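Local coordinates for protein S.cerevisiae chromosome XVI reading frame ORF YPL253c (Saccharomyces cerevisiae, PDB 2O0A) that partners the minus-end-directed kinesin Kar3, recruits it to microtubules and the spindle pole body, and with it cross-links antiparallel microtubules, at residues L15-S18 / I19-K23; L42-E46 / N47-T51; E72-F75 / F76-Y80; E179-P182 / L183-C187; N230-S233 / I234-D238. All blocks are in the same frame, centred on the assembly; numbering follows the deposited sequence.

Interaction 1 (L15-S18 / I19-K23)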
# COMPACT_ATOMS: atom_id res chain seq x y z
N LEU A 15 14.15 13.62 4.19
CA LEU A 15 14.00 14.23 5.51
C LEU A 15 12.66 13.85 6.16
O LEU A 15 12.60 13.58 7.37
CB LEU A 15 14.14 15.76 5.43
CG LEU A 15 15.52 16.41 5.21
CD1 LEU A 15 15.36 17.93 5.11
CD2 LEU A 15 16.48 16.08 6.34
N GLU A 16 11.60 13.80 5.36
CA GLU A 16 10.28 13.43 5.88
C GLU A 16 10.30 12.03 6.44
O GLU A 16 9.75 11.76 7.51
CB GLU A 16 9.25 13.50 4.78
CG GLU A 16 8.91 14.89 4.33
CD GLU A 16 8.15 14.90 3.02
OE1 GLU A 16 7.13 14.15 2.89
OE2 GLU A 16 8.58 15.66 2.13
N ASN A 17 10.92 11.12 5.69
CA ASN A 17 11.00 9.73 6.14
C ASN A 17 11.78 9.59 7.44
O ASN A 17 11.43 8.78 8.30
CB ASN A 17 11.62 8.86 5.05
CG ASN A 17 11.54 7.40 5.38
OD1 ASN A 17 10.45 6.82 5.39
ND2 ASN A 17 12.68 6.80 5.71
N SER A 18 12.84 10.39 7.59
CA SER A 18 13.65 10.35 8.80
C SER A 18 12.84 10.83 10.00
O SER A 18 12.92 10.24 11.07
CB SER A 18 14.91 11.20 8.62
OG SER A 18 15.71 11.15 9.79
N ILE A 19 12.04 11.88 9.81
CA ILE A 19 11.21 12.42 10.89
C ILE A 19 10.19 11.38 11.32
O ILE A 19 9.96 11.17 12.50
CB ILE A 19 10.55 13.76 10.48
CG1 ILE A 19 11.64 14.82 10.28
CG2 ILE A 19 9.51 14.21 11.54
CD1 ILE A 19 11.19 16.09 9.61
N ILE A 20 9.60 10.70 10.34
CA ILE A 20 8.61 9.68 10.62
C ILE A 20 9.23 8.57 11.47
O ILE A 20 8.61 8.06 12.42
CB ILE A 20 8.04 9.15 9.29
CG1 ILE A 20 7.16 10.23 8.64
CG2 ILE A 20 7.22 7.89 9.49
CD1 ILE A 20 6.88 9.98 7.13
N GLU A 21 10.44 8.17 11.11
CA GLU A 21 11.17 7.15 11.86
C GLU A 21 11.41 7.61 13.29
O GLU A 21 11.15 6.87 14.24
CB GLU A 21 12.49 6.80 11.16
CG GLU A 21 12.29 5.91 9.92
CD GLU A 21 11.69 4.56 10.27
OE1 GLU A 21 12.34 3.78 11.00
OE2 GLU A 21 10.56 4.28 9.81
N GLN A 22 11.88 8.85 13.43
CA GLN A 22 12.20 9.42 14.74
C GLN A 22 10.98 9.51 15.67
O GLN A 22 11.10 9.31 16.89
CB GLN A 22 12.85 10.80 14.60
CG GLN A 22 14.22 10.85 13.90
CD GLN A 22 14.59 12.26 13.44
OE1 GLN A 22 14.14 13.26 14.01
NE2 GLN A 22 15.42 12.34 12.41
N LYS A 23 9.82 9.82 15.09
CA LYS A 23 8.59 10.04 15.86
C LYS A 23 7.71 8.79 16.01
O LYS A 23 6.64 8.85 16.64
CB LYS A 23 7.79 11.20 15.25
CG LYS A 23 8.46 12.58 15.37
CD LYS A 23 7.56 13.70 14.87
CE LYS A 23 8.12 15.07 15.23
NZ LYS A 23 7.16 16.19 14.95
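Asn17 and Glu21 lie one turn apart on the side of helix 4-23 that faces helix 72-89, where both touch Met86, while Ser18 and Gln22 meet on the side nearer solvent. Four consecutive backbone bonds carry the turn. On the inner side Glu21 N reaches Asn17 O at 3.0 Å, and Ile20 N reaches Glu16 O at 3.0 Å with an N-H...O angle of 159°. The CG of Glu21, set beside its own backbone N (chi1 -76°), lies 3.4 Å from Asn17 O. Beyond the bend at chi2, Glu21 OE2 is salt-bridged to Arg27 and Lys263; Arg27 also bonds Asn17 OD1, so one arginine ties both residues. Ile20 packs its CG1 and CD1 against the carbonyl of Glu16, CG1 at 3.2 Å from Glu16 O, and continues onto Tyr29 of strand 27-32. Asn17 also touches Val82 and Tyr83 of helix 72-89, so this side is closely filled.

The other side is looser. Ser18 OG, anti to the backbone N, is met by Gln22 NE2 at 2.9 Å, but with an N-H...O angle of 123° this is a weak bond, doubtful because each side chain was modelled in two conformers. Ile19 CG1 lies 3.3 Å from Leu15 O, yet Leu15 and Ile19 are exposed. The chemistry is therefore unequal round the helix: the Glu21 carboxylate is held by Arg27 and Lys263, and the Asn17 amide oxygen by Arg27, whereas the serine-glutamine pair outside probably adds little to the backbone bonds.

Interaction 2 (L42-E46 / N47-T51)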
# COMPACT_ATOMS: atom_id res chain seq x y z
N LEU A 42 -10.95 21.24 1.48
CA LEU A 42 -9.77 22.09 1.32
C LEU A 42 -8.52 21.25 1.40
O LEU A 42 -8.38 20.42 2.30
CB LEU A 42 -9.73 23.21 2.37
CG LEU A 42 -10.76 24.35 2.32
CD1 LEU A 42 -11.20 24.72 0.90
CD2 LEU A 42 -11.97 24.04 3.19
N PHE A 43 -7.61 21.46 0.45
CA PHE A 43 -6.37 20.68 0.40
C PHE A 43 -5.17 21.55 0.63
O PHE A 43 -4.94 22.51 -0.10
CB PHE A 43 -6.23 20.00 -0.96
CG PHE A 43 -7.35 19.09 -1.29
CD1 PHE A 43 -7.30 17.74 -0.94
CD2 PHE A 43 -8.48 19.57 -1.94
CE1 PHE A 43 -8.35 16.89 -1.23
CE2 PHE A 43 -9.54 18.73 -2.23
CZ PHE A 43 -9.47 17.39 -1.89
N ASP A 44 -4.39 21.18 1.64
CA ASP A 44 -3.11 21.81 1.91
C ASP A 44 -1.99 20.82 1.55
O ASP A 44 -1.61 19.97 2.36
CB ASP A 44 -3.04 22.24 3.38
CG ASP A 44 -1.76 23.01 3.72
OD1 ASP A 44 -0.78 22.94 2.93
OD2 ASP A 44 -1.74 23.69 4.77
N TYR A 45 -1.47 20.96 0.33
CA TYR A 45 -0.48 20.01 -0.19
C TYR A 45 0.91 20.23 0.41
O TYR A 45 1.76 19.34 0.36
CB TYR A 45 -0.43 20.11 -1.72
CG TYR A 45 -1.70 19.65 -2.43
CD1 TYR A 45 -2.06 18.30 -2.45
CD2 TYR A 45 -2.54 20.57 -3.07
CE1 TYR A 45 -3.22 17.87 -3.10
CE2 TYR A 45 -3.71 20.14 -3.74
CZ TYR A 45 -4.05 18.79 -3.73
OH TYR A 45 -5.16 18.33 -4.39
N GLU A 46 1.15 21.42 0.97
CA GLU A 46 2.43 21.69 1.64
C GLU A 46 2.49 21.07 3.04
O GLU A 46 3.53 20.55 3.45
CB GLU A 46 2.71 23.20 1.73
CG GLU A 46 3.45 23.78 0.53
CD GLU A 46 4.92 23.43 0.50
OE1 GLU A 46 5.35 22.76 -0.46
OE2 GLU A 46 5.65 23.81 1.44
N ASN A 47 1.38 21.12 3.77
CA ASN A 47 1.38 20.70 5.17
C ASN A 47 0.65 19.39 5.41
O ASN A 47 0.59 18.90 6.54
CB ASN A 47 0.79 21.82 6.05
CG ASN A 47 1.56 23.11 5.95
OD1 ASN A 47 1.02 24.14 5.51
ND2 ASN A 47 2.84 23.07 6.30
N GLY A 48 0.08 18.83 4.33
CA GLY A 48 -0.53 17.51 4.38
C GLY A 48 -1.85 17.51 5.13
O GLY A 48 -2.08 16.68 5.99
N VAL A 49 -2.71 18.46 4.79
CA VAL A 49 -3.96 18.62 5.51
C VAL A 49 -5.14 18.59 4.53
O VAL A 49 -5.07 19.21 3.48
CB VAL A 49 -4.00 19.96 6.30
CG1 VAL A 49 -5.23 20.03 7.15
CG2 VAL A 49 -2.75 20.10 7.16
N ILE A 50 -6.19 17.85 4.88
CA ILE A 50 -7.48 17.96 4.19
C ILE A 50 -8.49 18.41 5.24
O ILE A 50 -8.65 17.76 6.29
CB ILE A 50 -7.94 16.63 3.56
CG1 ILE A 50 -6.86 16.09 2.61
CG2 ILE A 50 -9.28 16.80 2.83
CD1 ILE A 50 -7.14 14.69 2.09
N THR A 51 -9.15 19.53 4.96
CA THR A 51 -10.13 20.10 5.88
C THR A 51 -11.52 20.08 5.28
O THR A 51 -11.71 20.50 4.14
CB THR A 51 -9.76 21.56 6.21
OG1 THR A 51 -8.46 21.61 6.82
CG2 THR A 51 -10.78 22.18 7.16
O HOH W 1 -6.70 21.81 4.66
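A beta hairpin, strands 41-44 and 49-52, closes here through a tight turn with a G1 bulge. Asp44 O accepts from Val49 N at 3.1 Å. A weak bond brings Gly48 N to Asp44 O at 2.8 Å. The Asp44 side chain braces the same turn: with CG anti to the backbone N (chi1 -176°), its OD1 receives Asn47 N at 2.9 Å, from well above the carboxylate plane, and a weaker bond from Glu46 N. The strands then run antiparallel. Asp44 N meets Val49 O at 2.8 Å with a nearly straight N-H...O angle of 172°, and Leu42 and Thr51 exchange two backbone bonds. A water donates to Leu42 O and lies 2.8 Å from Thr51 OG1, joining the strands on the face that bears Asp44 and Val49.

On the other face, at the non-hydrogen-bonded pair, Phe43 and Ile50 lie side by side and point the same way, CD1 of Phe43 being 3.9 Å from CG1 of Ile50. Both also touch Val32 of strand 27-32. Tyr45 lays its ring against Phe43 CB, and Tyr45 OH is hydrogen-bonded to Glu34 OE1. The hairpin supplies two strands of a three-stranded antiparallel sheet, 41-44 outermost and 49-52 in the middle, paired also with 58-60. Gly48 and Val49 together facing Asp44, with Gly48 at positive phi (72°) in the first position, is the G1 bulge arrangement.

Interaction 3 (E72-F75 / F76-Y80)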
# COMPACT_ATOMS: atom_id res chain seq x y z
N GLU A 72 0.69 7.33 -11.18
CA GLU A 72 1.01 6.17 -10.34
C GLU A 72 2.47 5.75 -10.42
O GLU A 72 3.08 5.45 -9.42
CB GLU A 72 -0.03 5.05 -10.52
CG GLU A 72 -1.32 5.62 -9.92
CD GLU A 72 -2.58 4.85 -10.13
OE1 GLU A 72 -2.56 3.81 -10.81
OE2 GLU A 72 -3.62 5.32 -9.59
N ASP A 73 3.07 5.83 -11.61
CA ASP A 73 4.51 5.57 -11.74
C ASP A 73 5.35 6.55 -10.91
O ASP A 73 6.34 6.14 -10.27
CB ASP A 73 4.93 5.66 -13.20
CG ASP A 73 4.41 4.54 -14.06
OD1 ASP A 73 4.01 3.47 -13.55
OD2 ASP A 73 4.43 4.72 -15.30
N LYS A 74 5.00 7.84 -10.95
CA LYS A 74 5.70 8.86 -10.16
C LYS A 74 5.45 8.70 -8.65
O LYS A 74 6.33 8.96 -7.82
CB LYS A 74 5.30 10.26 -10.63
CG LYS A 74 6.13 11.35 -9.98
CD LYS A 74 5.92 12.70 -10.67
CE LYS A 74 6.63 12.73 -12.01
NZ LYS A 74 8.12 12.63 -11.87
N PHE A 75 4.25 8.25 -8.30
CA PHE A 75 3.98 7.94 -6.89
C PHE A 75 5.06 6.99 -6.36
O PHE A 75 5.63 7.22 -5.31
CB PHE A 75 2.59 7.32 -6.64
CG PHE A 75 2.44 6.79 -5.25
CD1 PHE A 75 2.18 7.65 -4.19
CD2 PHE A 75 2.63 5.43 -4.98
CE1 PHE A 75 2.10 7.17 -2.88
CE2 PHE A 75 2.55 4.94 -3.68
CZ PHE A 75 2.28 5.82 -2.63
N PHE A 76 5.32 5.93 -7.10
CA PHE A 76 6.29 4.97 -6.60
C PHE A 76 7.71 5.50 -6.59
O PHE A 76 8.41 5.35 -5.58
CB PHE A 76 6.14 3.65 -7.36
CG PHE A 76 4.91 2.91 -6.95
CD1 PHE A 76 4.81 2.41 -5.66
CD2 PHE A 76 3.81 2.81 -7.79
CE1 PHE A 76 3.66 1.78 -5.21
CE2 PHE A 76 2.66 2.17 -7.35
CZ PHE A 76 2.59 1.65 -6.06
N THR A 77 8.13 6.14 -7.67
CA THR A 77 9.52 6.64 -7.74
C THR A 77 9.81 7.83 -6.83
O THR A 77 10.91 7.96 -6.28
CB THR A 77 9.94 6.98 -9.19
OG1 THR A 77 9.07 7.98 -9.73
CG2 THR A 77 9.83 5.76 -10.07
N GLN A 78 8.82 8.71 -6.66
CA GLN A 78 8.99 9.97 -5.93
C GLN A 78 8.52 9.90 -4.49
O GLN A 78 9.17 10.41 -3.57
CB GLN A 78 8.25 11.08 -6.70
CG GLN A 78 8.17 12.45 -6.05
CD GLN A 78 7.46 13.42 -6.97
OE1 GLN A 78 7.93 13.71 -8.07
NE2 GLN A 78 6.31 13.91 -6.53
N GLU A 79 7.36 9.30 -4.28
CA GLU A 79 6.69 9.41 -2.99
C GLU A 79 6.90 8.20 -2.10
O GLU A 79 6.93 8.34 -0.88
CB GLU A 79 5.18 9.63 -3.18
CG GLU A 79 4.81 10.93 -3.95
CD GLU A 79 5.25 12.20 -3.23
OE1 GLU A 79 5.46 12.16 -1.99
OE2 GLU A 79 5.38 13.24 -3.92
N TYR A 80 7.06 7.02 -2.72
CA TYR A 80 7.12 5.76 -1.98
C TYR A 80 8.54 5.19 -1.85
O TYR A 80 8.82 4.47 -0.89
CB TYR A 80 6.21 4.76 -2.71
CG TYR A 80 6.15 3.39 -2.12
CD1 TYR A 80 5.42 3.13 -0.96
CD2 TYR A 80 6.81 2.32 -2.74
CE1 TYR A 80 5.35 1.86 -0.43
CE2 TYR A 80 6.73 1.05 -2.21
CZ TYR A 80 6.01 0.83 -1.07
OH TYR A 80 5.97 -0.44 -0.57
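Phe75 O is gripped by two backbone donors, Glu79 N at 2.9 Å and Tyr80 N at 3.0 Å. The second comes nearly in line with the carbonyl (C=O...N angle 165°), the first from above its plane; the five-residue reach to Tyr80 marks a wider pi-type turn within helix 72-89. Before it, Gln78 N still bonds Lys74 O in the ordinary alpha pattern, at 2.8 Å.

The aromatic side chains gather at this turn. Phe75, CG anti to the backbone N (chi1 169°), points its edge at the face of Phe76 in a T-shaped stack, centroids 5.0 Å apart and planes at 80°, with CD2 over the ring centre. Its CE2 also touches Tyr80 CB at 3.8 Å, while CD1 rests against Glu79 CB. Gln78 NE2 donates almost straight to Glu79 OE2 at 2.9 Å, and Gln78 OE1 lies beside the aliphatic part of Lys74.

Outside the turn, Glu79 is salt-bridged to Arg13 of helix 4-23. Phe75 meets Tyr31 and Ile65, and Phe76 touches Leu96 of strand 94-99 and Leu111 of helix 105-116, so this turn packs on strands 63-66 and 94-99 of the central sheet and also on helix 105-116.

Interaction 4 (E179-P182 / L183-C187)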
# COMPACT_ATOMS: atom_id res chain seq x y z
N GLU A 179 5.63 -9.03 -17.67
CA GLU A 179 5.71 -10.08 -18.69
C GLU A 179 5.65 -11.50 -18.12
O GLU A 179 5.28 -12.45 -18.80
CB GLU A 179 6.99 -9.91 -19.51
CG GLU A 179 7.00 -8.63 -20.35
CD GLU A 179 8.38 -8.24 -20.85
OE1 GLU A 179 9.14 -9.14 -21.29
OE2 GLU A 179 8.71 -7.04 -20.80
N ASP A 180 6.02 -11.63 -16.85
CA ASP A 180 6.01 -12.92 -16.18
C ASP A 180 4.71 -13.19 -15.45
O ASP A 180 4.52 -14.26 -14.85
CB ASP A 180 7.20 -13.03 -15.24
CG ASP A 180 8.50 -13.12 -15.99
OD1 ASP A 180 8.54 -13.81 -17.03
OD2 ASP A 180 9.48 -12.49 -15.55
N LEU A 181 3.81 -12.21 -15.50
CA LEU A 181 2.54 -12.31 -14.80
C LEU A 181 1.39 -12.50 -15.77
O LEU A 181 1.53 -12.18 -16.97
CB LEU A 181 2.33 -11.08 -13.91
CG LEU A 181 3.39 -10.93 -12.81
CD1 LEU A 181 3.24 -9.57 -12.14
CD2 LEU A 181 3.33 -12.06 -11.80
N PRO A 182 0.24 -12.99 -15.29
CA PRO A 182 -0.86 -13.25 -16.20
C PRO A 182 -1.30 -12.01 -16.97
O PRO A 182 -1.14 -10.87 -16.52
CB PRO A 182 -1.99 -13.74 -15.27
CG PRO A 182 -1.26 -14.31 -14.10
CD PRO A 182 -0.12 -13.37 -13.91
N LEU A 183 -1.87 -12.25 -18.15
CA LEU A 183 -2.38 -11.16 -18.95
C LEU A 183 -3.45 -10.32 -18.26
O LEU A 183 -3.63 -9.14 -18.61
CB LEU A 183 -2.92 -11.70 -20.28
CG LEU A 183 -1.83 -12.24 -21.22
CD1 LEU A 183 -2.47 -13.21 -22.23
CD2 LEU A 183 -1.08 -11.11 -21.91
N ASN A 184 -4.14 -10.91 -17.29
CA ASN A 184 -5.20 -10.20 -16.57
C ASN A 184 -4.74 -9.63 -15.23
O ASN A 184 -5.55 -9.20 -14.42
CB ASN A 184 -6.41 -11.10 -16.34
CG ASN A 184 -6.19 -12.15 -15.27
OD1 ASN A 184 -5.07 -12.39 -14.82
ND2 ASN A 184 -7.28 -12.79 -14.85
N PHE A 185 -3.42 -9.63 -15.01
CA PHE A 185 -2.88 -9.20 -13.72
C PHE A 185 -3.36 -7.83 -13.27
O PHE A 185 -3.65 -7.63 -12.07
CB PHE A 185 -1.35 -9.26 -13.72
CG PHE A 185 -0.74 -8.78 -12.43
CD1 PHE A 185 -0.66 -9.63 -11.34
CD2 PHE A 185 -0.21 -7.49 -12.34
CE1 PHE A 185 -0.07 -9.17 -10.13
CE2 PHE A 185 0.37 -7.04 -11.16
CZ PHE A 185 0.43 -7.88 -10.06
N SER A 186 -3.43 -6.89 -14.21
CA SER A 186 -3.75 -5.49 -13.88
C SER A 186 -5.25 -5.18 -13.95
O SER A 186 -5.65 -4.01 -13.85
CB SER A 186 -2.92 -4.52 -14.73
OG SER A 186 -1.53 -4.69 -14.49
N CYS A 187 -6.08 -6.21 -14.14
CA CYS A 187 -7.54 -6.06 -14.10
C CYS A 187 -8.01 -6.02 -12.63
O CYS A 187 -7.55 -6.81 -11.79
CB CYS A 187 -8.21 -7.22 -14.85
SG CYS A 187 -7.68 -7.45 -16.59
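Pro182, Phe185 and Leu181 carry most of this contact, in the loop between strands 172-174 and 197-207. Pro182 opens a type I beta turn that ends at Phe185: its carbonyl O receives Phe185 N at 3.0 Å with an N-H...O angle of 155°, the donor standing well above the carbonyl plane. The turn doubles the chain back, and the proline ring flanks its start, CB lying 3.4 Å from Asn184 OD1, while CD comes to 4.3 Å from Phe185 CB. A second type I turn, from Asn184 to Cys187, follows at once and overlaps the first, closed by Cys187 N on Asn184 O at 3.0 Å.

Leu181, just before the proline, lays CD1 over the phenyl ring. This methyl sits 3.7 Å from the centroid of the Phe185 ring and only 4° off the ring normal, a CH-pi contact over the centre of one face; all six ring carbons lie about equally far from it. The ring is brought there by CG of Phe185 standing anti to the backbone N (chi1 178°), and the leucine CB also nears Phe185 CB at 4.1 Å. Both side chains go on to touch Ile112 of helix 105-116, and Phe185 also meets the Phe132 ring. Arg108 of the same helix bonds the carbonyls of Phe185 and Cys187. Exposed Leu183 and Asn184, at the corner of the turn, contrast with this inner pair. The chemistry is thus divided: a single backbone bond shapes the first turn, and dispersion between methyl and ring, rather than any polar side-chain bond, joins Leu181 to Phe185.

Interaction 5 (N230-S233 / I234-D238)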
# COMPACT_ATOMS: atom_id res chain seq x y z
N ASN A 230 -12.89 -1.61 -2.18
CA ASN A 230 -14.27 -1.13 -2.12
C ASN A 230 -14.67 -0.79 -0.68
O ASN A 230 -13.97 -1.20 0.26
CB ASN A 230 -15.23 -2.11 -2.81
CG ASN A 230 -15.13 -3.52 -2.28
OD1 ASN A 230 -15.00 -4.47 -3.06
ND2 ASN A 230 -15.20 -3.68 -0.96
N LEU A 231 -15.75 -0.03 -0.50
CA LEU A 231 -16.10 0.48 0.84
C LEU A 231 -16.37 -0.64 1.83
O LEU A 231 -15.97 -0.56 2.99
CB LEU A 231 -17.30 1.44 0.81
CG LEU A 231 -17.62 2.07 2.18
CD1 LEU A 231 -16.53 3.04 2.65
CD2 LEU A 231 -18.97 2.77 2.19
N LYS A 232 -17.04 -1.70 1.37
CA LYS A 232 -17.33 -2.83 2.25
C LYS A 232 -16.04 -3.42 2.82
O LYS A 232 -15.96 -3.65 4.03
CB LYS A 232 -18.13 -3.91 1.53
CG LYS A 232 -19.63 -3.86 1.81
CD LYS A 232 -20.32 -5.15 1.38
CE LYS A 232 -20.48 -6.14 2.53
NZ LYS A 232 -19.21 -6.82 2.91
N SER A 233 -15.04 -3.61 1.95
CA SER A 233 -13.76 -4.18 2.37
C SER A 233 -13.09 -3.25 3.38
O SER A 233 -12.58 -3.69 4.40
CB SER A 233 -12.84 -4.41 1.15
OG SER A 233 -13.44 -5.30 0.21
N ILE A 234 -13.11 -1.94 3.09
CA ILE A 234 -12.52 -0.95 3.98
C ILE A 234 -13.18 -0.95 5.37
O ILE A 234 -12.51 -0.78 6.39
CB ILE A 234 -12.58 0.45 3.35
CG1 ILE A 234 -11.66 0.51 2.12
CG2 ILE A 234 -12.21 1.53 4.35
CD1 ILE A 234 -11.96 1.66 1.18
N GLU A 235 -14.50 -1.12 5.37
CA GLU A 235 -15.27 -1.15 6.60
C GLU A 235 -14.99 -2.40 7.42
O GLU A 235 -14.95 -2.34 8.65
CB GLU A 235 -16.75 -1.05 6.29
CG GLU A 235 -17.18 0.32 5.83
CD GLU A 235 -18.64 0.36 5.43
OE1 GLU A 235 -19.21 -0.71 5.11
OE2 GLU A 235 -19.20 1.48 5.41
N GLN A 236 -14.77 -3.51 6.72
CA GLN A 236 -14.36 -4.76 7.36
C GLN A 236 -13.01 -4.57 8.06
O GLN A 236 -12.84 -4.97 9.21
CB GLN A 236 -14.33 -5.91 6.36
CG GLN A 236 -14.50 -7.29 6.99
CD GLN A 236 -14.82 -8.37 5.97
OE1 GLN A 236 -14.25 -9.46 6.01
NE2 GLN A 236 -15.75 -8.07 5.06
N PHE A 237 -12.07 -3.91 7.38
CA PHE A 237 -10.81 -3.52 8.00
C PHE A 237 -11.06 -2.68 9.26
O PHE A 237 -10.51 -2.95 10.32
CB PHE A 237 -9.94 -2.77 6.98
CG PHE A 237 -8.91 -1.85 7.59
CD1 PHE A 237 -7.84 -2.34 8.34
CD2 PHE A 237 -8.98 -0.47 7.37
CE1 PHE A 237 -6.88 -1.48 8.88
CE2 PHE A 237 -8.03 0.39 7.90
CZ PHE A 237 -6.98 -0.10 8.65
N ASP A 238 -11.91 -1.67 9.12
CA ASP A 238 -12.18 -0.77 10.24
C ASP A 238 -12.78 -1.51 11.43
O ASP A 238 -12.34 -1.32 12.57
CB ASP A 238 -13.12 0.35 9.81
CG ASP A 238 -13.37 1.35 10.91
OD1 ASP A 238 -12.45 2.13 11.21
OD2 ASP A 238 -14.48 1.35 11.49
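Leu231 with CG anti to the backbone N (chi1 -175°), and Glu235 with CG beside the backbone N (chi1 -72°) and its chain extended beyond, bring a branched tip and a carboxylate together on one side of helix 231-243. Leu231 CD2 lies 3.5 Å from Glu235 OE2 and Leu231 CG 3.6 Å from the same oxygen, so the apolar branch packs alongside the carboxylate in van der Waals contact. The aliphatic CG of Glu235 approaches Leu231 O at 3.2 Å. The Glu235 side chain also touches Lys278 of helix 276-289, and Leu231 touches Asn275.

The surrounding backbone is the first turn of the helix, with Asn230 at the N-cap position. Ile234 N bonds Asn230 O at 3.0 Å and Glu235 N bonds Leu231 O at 2.9 Å, both donors nearly in line with the acceptor carbonyl. Gln236 N on Lys232 O and Phe237 N on Ser233 O continue the alpha pattern, the latter with an N-H...O angle of 166°.

Ile234 turns to the protein interior. Its CG1, beside the backbone N, runs along the preceding turn to 3.4 Å from Asn230 O, with CD1 close behind, and the side chain meets Ile282 of helix 276-289. Ser233, also buried, directs OG to the carbonyl of Gly197 and touches Leu228 of strand 221-228. Phe237 CB stands 3.8 Å from Ser233 O; its side chain leads away from the turn and touches Leu255, Leu228 and Ile282. Lys232 and Gln236 both lie against Ser196, Lys232 NZ standing 4.3 Å from Gln236 NE2, and Gln236 also touches Ile251.

The five contacts follow one another along a motor-homology domain that lacks a nucleotide-binding site, so none borders an active site. Interactions 1, 2 and 3 group together, centres 18 to 19 Å apart. Helices 4-23 and 72-89 are joined by Arg13, which bonds both Glu16 and Glu79, and by Asn17 on Val82; interactions 1 and 2 share strand 27-32. Interactions 3 and 4 both pack on helix 105-116, centres 21 Å apart. Glu72 of interaction 3 makes a weak hydrogen bond to a 1,2-ethanediol, probably from the crystallisation liquor. Interaction 5 lies across the chain's centre from interaction 3, about 25 Å between centres; interaction 4 is nearest it, at about 12 Å between nearest atoms. Interactions 1 and 4 are about 35 Å apart between centres.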